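Local atomic coordinates of outer membrane protein assembly factor BamA (Haemophilus ducreyi, PDB entry 4K3C), a protein that probably takes part, within the Bam complex, in assembling beta-barrel proteins and inserting them into the bacterial outer membrane. Residues P504-A510 and Q523-G529; G267-L273 and I303-D309; S405-K409 and T463-T467. One frame throughout, in Å; residues are numbered along the deposited sequence.

Interaction 1 of 3, residues P504-A510 and Q523-G529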
loop_
_atom_site.group_PDB
_atom_site.type_symbol
_atom_site.label_atom_id
_atom_site.label_comp_id
_atom_site.label_asym_id
_atom_site.label_seq_id
_atom_site.Cartn_x
_atom_site.Cartn_y
_atom_site.Cartn_z
ATOM N N PRO A 504 -5.044 2.118 16.574
ATOM C CA PRO A 504 -5.789 0.888 16.305
ATOM C C PRO A 504 -5.574 -0.225 17.321
ATOM O O PRO A 504 -4.464 -0.730 17.467
ATOM C CB PRO A 504 -5.243 0.462 14.947
ATOM C CG PRO A 504 -3.868 0.978 14.944
ATOM C CD PRO A 504 -3.855 2.232 15.722
ATOM N N LEU A 505 -6.642 -0.605 18.008
ATOM C CA LEU A 505 -6.633 -1.811 18.825
ATOM C C LEU A 505 -7.293 -2.925 18.039
ATOM O O LEU A 505 -8.286 -2.699 17.345
ATOM C CB LEU A 505 -7.419 -1.615 20.112
ATOM C CG LEU A 505 -7.028 -0.469 21.036
ATOM C CD1 LEU A 505 -7.581 0.851 20.542
ATOM C CD2 LEU A 505 -7.546 -0.769 22.410
ATOM N N SER A 506 -6.748 -4.131 18.134
ATOM C CA SER A 506 -7.429 -5.293 17.568
ATOM C C SER A 506 -7.284 -6.501 18.484
ATOM O O SER A 506 -6.189 -6.849 18.919
ATOM C CB SER A 506 -6.966 -5.597 16.135
ATOM O OG SER A 506 -5.732 -6.271 16.101
ATOM N N PHE A 507 -8.406 -7.123 18.793
ATOM C CA PHE A 507 -8.405 -8.248 19.704
ATOM C C PHE A 507 -8.844 -9.549 19.018
ATOM O O PHE A 507 -9.394 -9.544 17.912
ATOM C CB PHE A 507 -9.270 -7.929 20.919
ATOM C CG PHE A 507 -8.869 -6.660 21.619
ATOM C CD1 PHE A 507 -9.406 -5.434 21.234
ATOM C CD2 PHE A 507 -7.953 -6.690 22.663
ATOM C CE1 PHE A 507 -9.041 -4.261 21.880
ATOM C CE2 PHE A 507 -7.582 -5.526 23.317
ATOM C CZ PHE A 507 -8.124 -4.306 22.927
ATOM N N SER A 508 -8.573 -10.661 19.680
ATOM C CA SER A 508 -8.854 -11.965 19.139
ATOM C C SER A 508 -8.895 -12.905 20.318
ATOM O O SER A 508 -8.013 -12.860 21.181
ATOM C CB SER A 508 -7.738 -12.407 18.192
ATOM O OG SER A 508 -7.078 -13.580 18.673
ATOM N N TYR A 509 -9.939 -13.724 20.384
ATOM C CA TYR A 509 -9.937 -14.875 21.270
ATOM C C TYR A 509 -10.168 -16.023 20.343
ATOM O O TYR A 509 -11.162 -16.049 19.627
ATOM C CB TYR A 509 -11.060 -14.802 22.302
ATOM C CG TYR A 509 -10.914 -15.789 23.449
ATOM C CD1 TYR A 509 -10.708 -17.141 23.209
ATOM C CD2 TYR A 509 -10.973 -15.363 24.767
ATOM C CE1 TYR A 509 -10.571 -18.037 24.243
ATOM C CE2 TYR A 509 -10.843 -16.256 25.806
ATOM C CZ TYR A 509 -10.642 -17.595 25.535
ATOM O OH TYR A 509 -10.511 -18.500 26.566
ATOM N N ALA A 510 -9.257 -16.977 20.332
ATOM C CA ALA A 510 -9.439 -18.080 19.414
ATOM C C ALA A 510 -9.176 -19.390 20.106
ATOM O O ALA A 510 -8.314 -19.485 20.982
ATOM C CB ALA A 510 -8.565 -17.918 18.159
ATOM N N GLN A 523 -4.256 -18.329 23.019
ATOM C CA GLN A 523 -5.652 -18.034 22.699
ATOM C C GLN A 523 -5.997 -16.555 22.592
ATOM O O GLN A 523 -6.623 -16.114 21.620
ATOM C CB GLN A 523 -6.558 -18.656 23.750
ATOM C CG GLN A 523 -6.138 -20.032 24.144
ATOM C CD GLN A 523 -7.251 -20.789 24.797
ATOM O OE1 GLN A 523 -7.545 -20.589 25.976
ATOM N NE2 GLN A 523 -7.891 -21.659 24.033
ATOM N N PHE A 524 -5.635 -15.790 23.608
ATOM C CA PHE A 524 -5.912 -14.371 23.552
ATOM C C PHE A 524 -4.710 -13.642 22.961
ATOM O O PHE A 524 -3.568 -13.858 23.351
ATOM C CB PHE A 524 -6.293 -13.829 24.924
ATOM C CG PHE A 524 -6.718 -12.401 24.905
ATOM C CD1 PHE A 524 -7.913 -12.033 24.312
ATOM C CD2 PHE A 524 -5.924 -11.419 25.483
ATOM C CE1 PHE A 524 -8.316 -10.707 24.298
ATOM C CE2 PHE A 524 -6.314 -10.093 25.478
ATOM C CZ PHE A 524 -7.515 -9.733 24.883
ATOM N N GLN A 525 -4.985 -12.790 21.992
ATOM C CA GLN A 525 -3.958 -12.072 21.286
ATOM C C GLN A 525 -4.503 -10.679 20.996
ATOM O O GLN A 525 -5.712 -10.488 20.956
ATOM C CB GLN A 525 -3.596 -12.827 20.007
ATOM C CG GLN A 525 -2.961 -14.193 20.269
ATOM C CD GLN A 525 -3.082 -15.155 19.100
ATOM O OE1 GLN A 525 -4.159 -15.311 18.508
ATOM N NE2 GLN A 525 -1.981 -15.831 18.779
ATOM N N PHE A 526 -3.633 -9.695 20.812
ATOM C CA PHE A 526 -4.106 -8.320 20.686
ATOM C C PHE A 526 -2.976 -7.434 20.232
ATOM O O PHE A 526 -1.831 -7.695 20.575
ATOM C CB PHE A 526 -4.576 -7.804 22.048
ATOM C CG PHE A 526 -3.458 -7.632 23.031
ATOM C CD1 PHE A 526 -2.959 -8.728 23.736
ATOM C CD2 PHE A 526 -2.889 -6.390 23.239
ATOM C CE1 PHE A 526 -1.916 -8.592 24.627
ATOM C CE2 PHE A 526 -1.843 -6.238 24.134
ATOM C CZ PHE A 526 -1.359 -7.340 24.828
ATOM N N THR A 527 -3.276 -6.384 19.476
ATOM C CA THR A 527 -2.305 -5.307 19.364
ATOM C C THR A 527 -2.900 -3.939 19.663
ATOM O O THR A 527 -4.114 -3.722 19.562
ATOM C CB THR A 527 -1.546 -5.265 18.022
ATOM O OG1 THR A 527 -2.461 -5.021 16.954
ATOM C CG2 THR A 527 -0.791 -6.539 17.796
ATOM N N VAL A 528 -2.005 -3.032 20.041
ATOM C CA VAL A 528 -2.344 -1.691 20.451
ATOM C C VAL A 528 -1.243 -0.822 19.877
ATOM O O VAL A 528 -0.064 -1.147 20.002
ATOM C CB VAL A 528 -2.358 -1.592 21.987
ATOM C CG1 VAL A 528 -1.953 -0.194 22.446
ATOM C CG2 VAL A 528 -3.728 -1.987 22.515
ATOM N N GLY A 529 -1.616 0.261 19.210
ATOM C CA GLY A 529 -0.633 1.078 18.531
ATOM C C GLY A 529 -1.021 2.537 18.492
ATOM O O GLY A 529 -2.202 2.868 18.455
#
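Ser506 faces Thr527 and Ser508 faces Gln525 as hydrogen-bonded pairs of an antiparallel hairpin, with strand axes 4.8 Å apart. Ser506 and Thr527 satisfy each other twice: Ser506 N reaches Thr527 O at 3.0 Å, and Thr527 N returns to Ser506 O at the same separation. At the next pair the exchange is uneven. Gln525 N donates to Ser508 O with an N-H...O angle of 165°, whereas the reverse bond from Ser508 N to Gln525 O is weak, bent to 123°. Ala510 N then donates to Gln523 O at 3.1 Å from above the carbonyl plane, off its lone pairs.

The side-chain polar groups depend less on this pairing. Ser508 OG gives only a weak bond to Gln525 OE1 at 3.4 Å; that oxygen has its stronger partner in Gly400 N, and Gln525 NE2 makes weak bonds to Phe401 O and Glu522 OE1.

Aromatic rings occupy the reverse face. Phe526 has CG between its backbone N and carbonyl carbon (chi1 68°), which carries its ring away from 504-510 and leaves CB 3.6 Å from Phe507 CD2. Phe524 lies alongside Phe507, pointing the same way, with CZ 3.8 Å from CD2 of Phe507.

The chemistry is two-sided: a polar face of Ser506, Ser508, Gln525 and Thr527 meets Met395 of a loop and Gly400 of the short strand 400-401, while Phe507, Tyr509, Phe524 and Phe526 present an aromatic face, consistent with a barrel wall that has its polar side inward and its rings toward lipid.

Interaction 2 of 3, residues G267-L273 and I303-D309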
loop_
_atom_site.group_PDB
_atom_site.type_symbol
_atom_site.label_atom_id
_atom_site.label_comp_id
_atom_site.label_asym_id
_atom_site.label_seq_id
_atom_site.Cartn_x
_atom_site.Cartn_y
_atom_site.Cartn_z
ATOM N N GLY A 267 19.087 -5.273 -5.336
ATOM C CA GLY A 267 19.627 -4.937 -4.035
ATOM C C GLY A 267 20.831 -5.761 -3.635
ATOM O O GLY A 267 20.959 -6.941 -3.962
ATOM N N TYR A 268 21.731 -5.129 -2.905
ATOM C CA TYR A 268 22.842 -5.848 -2.317
ATOM C C TYR A 268 22.630 -5.877 -0.816
ATOM O O TYR A 268 22.189 -4.895 -0.225
ATOM C CB TYR A 268 24.157 -5.158 -2.652
ATOM C CG TYR A 268 25.368 -5.855 -2.089
ATOM C CD1 TYR A 268 25.850 -5.537 -0.829
ATOM C CD2 TYR A 268 26.043 -6.822 -2.828
ATOM C CE1 TYR A 268 26.960 -6.174 -0.314
ATOM C CE2 TYR A 268 27.168 -7.447 -2.331
ATOM C CZ TYR A 268 27.622 -7.124 -1.072
ATOM O OH TYR A 268 28.726 -7.767 -0.558
ATOM N N THR A 269 22.908 -7.016 -0.198
ATOM C CA THR A 269 22.669 -7.183 1.229
ATOM C C THR A 269 23.682 -8.142 1.867
ATOM O O THR A 269 23.978 -9.212 1.346
ATOM C CB THR A 269 21.232 -7.715 1.546
ATOM O OG1 THR A 269 21.195 -9.127 1.346
ATOM C CG2 THR A 269 20.141 -7.045 0.682
ATOM N N HIS A 270 24.169 -7.763 3.035
ATOM C CA HIS A 270 25.191 -8.517 3.715
ATOM C C HIS A 270 24.645 -8.932 5.074
ATOM O O HIS A 270 24.233 -8.088 5.851
ATOM C CB HIS A 270 26.405 -7.617 3.843
ATOM C CG HIS A 270 27.490 -8.168 4.700
ATOM N ND1 HIS A 270 28.263 -7.371 5.516
ATOM C CD2 HIS A 270 27.962 -9.430 4.843
ATOM C CE1 HIS A 270 29.157 -8.119 6.138
ATOM N NE2 HIS A 270 28.995 -9.372 5.745
ATOM N N ASP A 271 24.614 -10.243 5.331
ATOM C CA ASP A 271 24.058 -10.833 6.553
ATOM C C ASP A 271 25.180 -11.462 7.356
ATOM O O ASP A 271 26.036 -12.147 6.792
ATOM C CB ASP A 271 23.078 -11.969 6.231
ATOM C CG ASP A 271 21.894 -11.528 5.404
ATOM O OD1 ASP A 271 20.916 -10.975 5.974
ATOM O OD2 ASP A 271 21.938 -11.776 4.180
ATOM N N LYS A 272 25.157 -11.268 8.670
ATOM C CA LYS A 272 26.177 -11.834 9.535
ATOM C C LYS A 272 25.453 -12.518 10.682
ATOM O O LYS A 272 24.615 -11.898 11.341
ATOM C CB LYS A 272 27.115 -10.735 10.044
ATOM C CG LYS A 272 28.341 -11.234 10.795
ATOM C CD LYS A 272 29.190 -10.092 11.383
ATOM C CE LYS A 272 29.705 -9.119 10.313
ATOM N NZ LYS A 272 28.715 -8.049 9.966
ATOM N N LEU A 273 25.749 -13.797 10.910
ATOM C CA LEU A 273 25.063 -14.550 11.958
ATOM C C LEU A 273 26.005 -15.065 13.042
ATOM O O LEU A 273 27.074 -15.599 12.752
ATOM C CB LEU A 273 24.223 -15.685 11.362
ATOM C CG LEU A 273 22.928 -15.232 10.663
ATOM C CD1 LEU A 273 23.171 -14.719 9.247
ATOM C CD2 LEU A 273 21.853 -16.327 10.677
ATOM N N ILE A 303 28.776 -17.033 10.355
ATOM C CA ILE A 303 28.350 -17.235 8.981
ATOM C C ILE A 303 28.131 -15.859 8.370
ATOM O O ILE A 303 27.596 -14.985 9.037
ATOM C CB ILE A 303 26.997 -17.985 9.008
ATOM C CG1 ILE A 303 27.145 -19.324 9.739
ATOM C CG2 ILE A 303 26.424 -18.165 7.614
ATOM C CD1 ILE A 303 25.837 -19.947 10.176
ATOM N N GLN A 304 28.548 -15.653 7.122
ATOM C CA GLN A 304 28.414 -14.345 6.450
ATOM C C GLN A 304 28.069 -14.564 4.984
ATOM O O GLN A 304 28.349 -15.630 4.450
ATOM C CB GLN A 304 29.725 -13.535 6.496
ATOM C CG GLN A 304 30.264 -13.160 7.867
ATOM C CD GLN A 304 31.238 -11.978 7.795
ATOM O OE1 GLN A 304 31.126 -11.145 6.902
ATOM N NE2 GLN A 304 32.192 -11.905 8.734
ATOM N N SER A 305 27.507 -13.551 4.328
ATOM C CA SER A 305 27.271 -13.622 2.894
ATOM C C SER A 305 26.780 -12.314 2.272
ATOM O O SER A 305 26.338 -11.416 2.974
ATOM C CB SER A 305 26.256 -14.740 2.582
ATOM O OG SER A 305 25.110 -14.675 3.423
ATOM N N ALA A 306 26.879 -12.227 0.944
ATOM C CA ALA A 306 25.995 -11.383 0.110
ATOM C C ALA A 306 26.080 -11.978 -1.275
ATOM O O ALA A 306 27.117 -12.578 -1.553
ATOM C CB ALA A 306 26.486 -10.017 0.070
ATOM N N ASP A 307 25.090 -11.902 -2.177
ATOM C CA ASP A 307 23.666 -11.499 -2.118
ATOM C C ASP A 307 23.241 -10.224 -2.851
ATOM O O ASP A 307 22.742 -9.270 -2.264
ATOM C CB ASP A 307 22.925 -11.761 -0.811
ATOM C CG ASP A 307 22.526 -13.214 -0.666
ATOM O OD1 ASP A 307 23.362 -14.067 -1.008
ATOM O OD2 ASP A 307 21.383 -13.501 -0.234
ATOM N N PHE A 308 23.457 -10.258 -4.161
ATOM C CA PHE A 308 22.783 -9.398 -5.112
ATOM C C PHE A 308 21.454 -10.060 -5.449
ATOM O O PHE A 308 21.432 -11.167 -5.971
ATOM C CB PHE A 308 23.585 -9.325 -6.399
ATOM C CG PHE A 308 24.515 -8.174 -6.471
ATOM C CD1 PHE A 308 25.783 -8.249 -5.911
ATOM C CD2 PHE A 308 24.139 -7.014 -7.127
ATOM C CE1 PHE A 308 26.659 -7.176 -5.995
ATOM C CE2 PHE A 308 25.008 -5.933 -7.210
ATOM C CZ PHE A 308 26.270 -6.017 -6.642
ATOM N N ASP A 309 20.343 -9.397 -5.171
ATOM C CA ASP A 309 19.051 -10.001 -5.445
ATOM C C ASP A 309 18.271 -9.229 -6.503
ATOM O O ASP A 309 18.455 -8.009 -6.655
ATOM C CB ASP A 309 18.229 -10.079 -4.161
ATOM C CG ASP A 309 17.949 -8.717 -3.587
ATOM O OD1 ASP A 309 16.975 -8.073 -4.049
ATOM O OD2 ASP A 309 18.717 -8.284 -2.693
#
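The edge of the Tyr268 ring is directed at the face of Phe308, an offset edge-to-face pair with centroids 5.1 Å apart and planes at 73°. Tyr268 has CG anti to its backbone N (chi1 -179°), which lays the ring along the sheet surface, where it also lies next to Ala306.

Farther along this face, His270 NE2 donates to Gln304 OE1 at 3.0 Å. The bond is fairly straight, 157° at the hydrogen, and the amide oxygen sits close to the imidazole plane, although the donor is tilted out of the carbonyl plane of the glutamine. The aliphatic part of Lys272 runs alongside Gln304, pointing the same way, with the two CG atoms 4.0 Å apart.

Backbone pairing positions these groups. Leu273 with Ile303, Asp271 with Ser305 and Gly267 with Asp309 each exchange two hydrogen bonds; Leu273 N to Ile303 O measures 2.9 Å and Asp309 N to Gly267 O 2.8 Å. Between the last two pairs the regular pattern lapses. Thr269 N still reaches Asp307 O at 3.1 Å, but Asp307 N lies 4.6 Å from Thr269 O. The Ala306-Asp307 peptide is cis, and strand 303-317 is interrupted here.

A second shell surrounds the break: Ala306 N bonds to Asp343 OD2, and Asp307 OD1 accepts from Asn344 ND2. On the reverse face, Asp271, Leu273 and Ser305 all touch Tyr387.

The implied chemistry is that of adjacent antiparallel strands of the Omp85 barrel wall, secured by backbone bonds on either side of an interruption where the Asp343-Asn344 loop bonds Ala306 N and the Asp307 carboxylate, while the ring pair and the imidazole-amide bond join the strands on the face of Tyr268, His270 and Gln304.

Interaction 3 of 3, residues S405-K409 and T463-T467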
loop_
_atom_site.group_PDB
_atom_site.type_symbol
_atom_site.label_atom_id
_atom_site.label_comp_id
_atom_site.label_asym_id
_atom_site.label_seq_id
_atom_site.Cartn_x
_atom_site.Cartn_y
_atom_site.Cartn_z
ATOM N N SER A 405 4.808 -20.453 15.826
ATOM C CA SER A 405 4.693 -21.747 16.488
ATOM C C SER A 405 4.407 -22.882 15.515
ATOM O O SER A 405 4.512 -24.048 15.879
ATOM C CB SER A 405 3.615 -21.705 17.573
ATOM O OG SER A 405 2.366 -21.339 17.027
ATOM N N ILE A 406 4.062 -22.546 14.279
ATOM C CA ILE A 406 3.713 -23.552 13.275
ATOM C C ILE A 406 4.785 -23.799 12.208
ATOM O O ILE A 406 4.951 -22.999 11.299
ATOM C CB ILE A 406 2.429 -23.157 12.521
ATOM C CG1 ILE A 406 1.346 -22.720 13.500
ATOM C CG2 ILE A 406 1.948 -24.301 11.660
ATOM C CD1 ILE A 406 0.899 -23.814 14.403
ATOM N N GLY A 407 5.478 -24.927 12.295
ATOM C CA GLY A 407 6.379 -25.337 11.232
ATOM C C GLY A 407 7.280 -26.465 11.693
ATOM O O GLY A 407 7.111 -26.964 12.803
ATOM N N PRO A 408 8.256 -26.863 10.855
ATOM C CA PRO A 408 9.177 -27.937 11.258
ATOM C C PRO A 408 9.949 -27.612 12.539
ATOM O O PRO A 408 10.331 -26.465 12.779
ATOM C CB PRO A 408 10.133 -28.064 10.065
ATOM C CG PRO A 408 9.384 -27.471 8.903
ATOM C CD PRO A 408 8.529 -26.375 9.490
ATOM N N LYS A 409 10.163 -28.639 13.358
ATOM C CA LYS A 409 10.854 -28.500 14.633
ATOM C C LYS A 409 12.370 -28.674 14.510
ATOM O O LYS A 409 12.862 -29.396 13.637
ATOM C CB LYS A 409 10.281 -29.502 15.638
ATOM C CG LYS A 409 8.795 -29.286 15.929
ATOM C CD LYS A 409 8.486 -27.817 16.239
ATOM C CE LYS A 409 6.996 -27.554 16.442
ATOM N NZ LYS A 409 6.405 -28.334 17.578
ATOM N N THR A 463 -0.464 -24.047 7.376
ATOM C CA THR A 463 0.362 -25.241 7.258
ATOM C C THR A 463 1.766 -24.863 6.784
ATOM O O THR A 463 1.928 -24.252 5.739
ATOM C CB THR A 463 -0.286 -26.295 6.298
ATOM O OG1 THR A 463 0.676 -27.295 5.936
ATOM C CG2 THR A 463 -0.763 -25.628 5.043
ATOM N N VAL A 464 2.778 -25.223 7.565
ATOM C CA VAL A 464 4.164 -24.978 7.178
ATOM C C VAL A 464 4.983 -26.258 7.133
ATOM O O VAL A 464 5.172 -26.936 8.140
ATOM C CB VAL A 464 4.881 -24.012 8.144
ATOM C CG1 VAL A 464 6.317 -23.827 7.692
ATOM C CG2 VAL A 464 4.169 -22.679 8.209
ATOM N N TRP A 465 5.509 -26.568 5.968
ATOM C CA TRP A 465 6.275 -27.784 5.816
ATOM C C TRP A 465 7.595 -27.588 5.090
ATOM O O TRP A 465 7.834 -26.539 4.496
ATOM C CB TRP A 465 5.439 -28.853 5.108
ATOM C CG TRP A 465 5.197 -28.688 3.602
ATOM C CD1 TRP A 465 5.798 -29.388 2.608
ATOM C CD2 TRP A 465 4.254 -27.818 2.961
ATOM N NE1 TRP A 465 5.304 -29.009 1.394
ATOM C CE2 TRP A 465 4.346 -28.049 1.583
ATOM C CE3 TRP A 465 3.348 -26.860 3.422
ATOM C CZ2 TRP A 465 3.570 -27.367 0.653
ATOM C CZ3 TRP A 465 2.583 -26.176 2.495
ATOM C CH2 TRP A 465 2.698 -26.438 1.126
ATOM N N ASN A 466 8.422 -28.630 5.144
ATOM C CA ASN A 466 9.730 -28.693 4.522
ATOM C C ASN A 466 9.661 -29.677 3.369
ATOM O O ASN A 466 9.665 -30.893 3.590
ATOM C CB ASN A 466 10.723 -29.210 5.568
ATOM C CG ASN A 466 12.141 -29.416 5.027
ATOM O OD1 ASN A 466 12.377 -29.489 3.811
ATOM N ND2 ASN A 466 13.104 -29.532 5.956
ATOM N N THR A 467 9.636 -29.162 2.143
ATOM C CA THR A 467 9.656 -30.011 0.950
ATOM C C THR A 467 10.830 -30.984 0.870
ATOM O O THR A 467 10.721 -32.027 0.231
ATOM C CB THR A 467 9.683 -29.188 -0.334
ATOM O OG1 THR A 467 10.915 -28.452 -0.390
ATOM C CG2 THR A 467 8.506 -28.230 -0.375
#
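Val464 places CG1 anti to its backbone N (chi1 179°) and thereby CG2 anti to its carbonyl carbon, a rotation that splits its two methyls between different parts of the facing loop. CG1 goes to the proline ring, 3.8 Å from Pro408 CD, while CG2 sits beyond the oxygen of Ile406, 3.2 Å from that O atom. Between the branches, Val464 CB rests 3.7 Å from Gly407 CA, a close approach made where the loop carries no side chain.

Asn466 CB comes 4.0 Å from Pro408 CG, the two side chains crossing at about a right angle. The amide oxygen of Asn466 is bonded to Lys468 N; the residue meets Pro408 CG through CB and its backbone N.

The segments run nearly parallel, their directions 7° apart, yet the contact is van der Waals packing without backbone pairing. Each side bonds elsewhere: Thr463 and Trp465 with Val432 and Ala430 of the adjacent barrel strand, Ile406 with Ala392, and Pro408 with Ile426 and Gly427. Ser405 and Ile406 together face Ala392 as a classic beta bulge.

Loop residues thus pack, buried, against the end of strand 453-465. This is the setting of the long sixth extracellular loop of Omp85 proteins, which folds back into the barrel and lies against its inner wall.

In the fold
Following the chain, the two POTRA-family repeats precede a 16-stranded Omp85 barrel, in which all three contacts lie. Interaction 2 comes first, pairing neighbouring barrel strands across 29 intervening residues that include helix 280-288. Interaction 3 follows, closing a 53-residue excursion by which the long loop after strand 366-378 meets strand 453-465. Interaction 1 closes last, across 12 residues, as the final hairpin; its strand 521-531 also pairs with the first barrel strand, 160-169, to complete the ring. The three loops are in series, neither nested nor crossing. Interactions 1 and 3 approach to about 7 Å between nearest atoms, whereas interactions 1 and 2 have centres 35 Å apart.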